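Local structure of defective in germ line development protein 3, isoform a (Caenorhabditis elegans, 3N89) at residues A[22-26]-A[27-31]. The protein probably binds RNA in germline development, its four KH domains packing into one globular platform. Sequence-based numbering, arbitrary orientation.
Sequences MIEIN and PTRVT
N26 accepts two hydrogen bonds from T28 through a single side-chain oxygen: the backbone N of T28 lies 2.8 Å from OD1 of N26, and OG1 of T28 lies 3.0 Å from the same atom. Both donors come from one face of the amide, well above its plane. CG of N26 is anti to its own backbone N (chi1 -176°), which brings the amide over T28. In the main chain, N of R29 donates to O of N26 at 2.9 Å, closing a type I beta turn with P27 and T28 at its corners. An Asx turn and a beta turn thus start from the same asparagine, with proline next in line, an Asx-Pro turn. It leads into strand 29-35 of the first KH domain, in an antiparallel sheet between strand 83-87 and strand 260-268 of the fourth KH domain; Y332 of helix 325-335 hydrogen-bonds O of P27. With alanine in place of N26, N and OG1 of T28 would probably lose their shared acceptor, leaving the turn to the main-chain bond. CG of R29 lies alongside CB of N26 at 3.4 Å. The carboxylate of E24 does not touch the guanidinium, OE2 of E24 being 4.8 Å from NE of R29.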
loop_
_atom_site.group_PDB
_atom_site.type_symbol
_atom_site.label_atom_id
_atom_site.label_comp_id
_atom_site.label_asym_id
_atom_site.label_seq_id
_atom_site.Cartn_x
_atom_site.Cartn_y
_atom_site.Cartn_z
ATOM N N MET A 22 6.479 20.298 -24.391
ATOM C CA MET A 22 6.069 18.935 -24.115
ATOM C C MET A 22 6.679 18.050 -25.183
ATOM O O MET A 22 6.391 18.199 -26.371
ATOM C CB MET A 22 4.547 18.788 -24.157
ATOM C CG MET A 22 3.802 19.532 -23.057
ATOM S SD MET A 22 2.267 18.672 -22.630
ATOM C CE MET A 22 2.832 17.679 -21.235
ATOM N N ILE A 23 7.543 17.139 -24.764
ATOM C CA ILE A 23 8.163 16.233 -25.703
ATOM C C ILE A 23 7.069 15.321 -26.244
ATOM O O ILE A 23 6.888 15.200 -27.458
ATOM C CB ILE A 23 9.259 15.402 -25.016
ATOM C CG1 ILE A 23 10.411 16.319 -24.596
ATOM C CG2 ILE A 23 9.746 14.302 -25.947
ATOM C CD1 ILE A 23 11.171 16.939 -25.759
ATOM N N GLU A 24 6.322 14.695 -25.342
ATOM C CA GLU A 24 5.260 13.797 -25.771
ATOM C C GLU A 24 4.093 13.744 -24.797
ATOM O O GLU A 24 4.239 14.037 -23.611
ATOM C CB GLU A 24 5.813 12.381 -25.966
ATOM C CG GLU A 24 6.139 11.652 -24.671
ATOM C CD GLU A 24 6.780 10.288 -24.900
ATOM O OE1 GLU A 24 6.213 9.471 -25.654
ATOM O OE2 GLU A 24 7.848 10.034 -24.315
ATOM N N ILE A 25 2.931 13.379 -25.327
ATOM C CA ILE A 25 1.712 13.231 -24.543
ATOM C C ILE A 25 1.242 11.819 -24.900
ATOM O O ILE A 25 0.351 11.637 -25.728
ATOM C CB ILE A 25 0.649 14.261 -24.971
ATOM C CG1 ILE A 25 1.242 15.667 -24.924
ATOM C CG2 ILE A 25 -0.557 14.194 -24.038
ATOM C CD1 ILE A 25 0.301 16.740 -25.452
ATOM N N ASN A 26 1.884 10.830 -24.279
ATOM C CA ASN A 26 1.615 9.410 -24.518
ATOM C C ASN A 26 0.858 8.774 -23.350
ATOM O O ASN A 26 1.401 8.615 -22.254
ATOM C CB ASN A 26 2.950 8.685 -24.715
ATOM C CG ASN A 26 2.783 7.224 -25.071
ATOM O OD1 ASN A 26 1.722 6.633 -24.864
ATOM N ND2 ASN A 26 3.845 6.627 -25.600
ATOM N N PRO A 27 -0.406 8.385 -23.580
ATOM C CA PRO A 27 -1.257 7.765 -22.559
ATOM C C PRO A 27 -0.658 6.523 -21.889
ATOM O O PRO A 27 -0.974 6.231 -20.733
ATOM C CB PRO A 27 -2.525 7.428 -23.332
ATOM C CG PRO A 27 -2.577 8.474 -24.393
ATOM C CD PRO A 27 -1.139 8.516 -24.853
ATOM N N THR A 28 0.203 5.803 -22.608
ATOM C CA THR A 28 0.820 4.593 -22.073
ATOM C C THR A 28 1.933 4.920 -21.097
ATOM O O THR A 28 2.546 4.021 -20.519
ATOM C CB THR A 28 1.422 3.713 -23.191
ATOM O OG1 THR A 28 2.732 4.188 -23.530
ATOM C CG2 THR A 28 0.538 3.751 -24.429
ATOM N N ARG A 29 2.199 6.209 -20.933
ATOM C CA ARG A 29 3.227 6.685 -20.018
ATOM C C ARG A 29 2.473 7.191 -18.804
ATOM O O ARG A 29 1.883 8.270 -18.836
ATOM C CB ARG A 29 4.012 7.826 -20.657
ATOM C CG ARG A 29 4.621 7.476 -22.003
ATOM C CD ARG A 29 5.633 6.358 -21.877
ATOM N NE ARG A 29 6.717 6.722 -20.977
ATOM C CZ ARG A 29 7.776 5.955 -20.746
ATOM N NH1 ARG A 29 7.884 4.781 -21.360
ATOM N NH2 ARG A 29 8.720 6.354 -19.900
ATOM N N VAL A 30 2.497 6.423 -17.723
ATOM C CA VAL A 30 1.744 6.818 -16.545
ATOM C C VAL A 30 2.503 6.634 -15.244
ATOM O O VAL A 30 3.506 5.930 -15.197
ATOM C CB VAL A 30 0.433 5.998 -16.450
ATOM C CG1 VAL A 30 -0.272 5.970 -17.796
ATOM C CG2 VAL A 30 0.742 4.582 -15.999
ATOM N N THR A 31 1.996 7.269 -14.189
ATOM C CA THR A 31 2.569 7.160 -12.851
ATOM C C THR A 31 1.548 6.471 -11.942
ATOM O O THR A 31 0.365 6.825 -11.951
ATOM C CB THR A 31 2.872 8.544 -12.236
ATOM O OG1 THR A 31 3.953 9.166 -12.944
ATOM C CG2 THR A 31 3.253 8.397 -10.763
#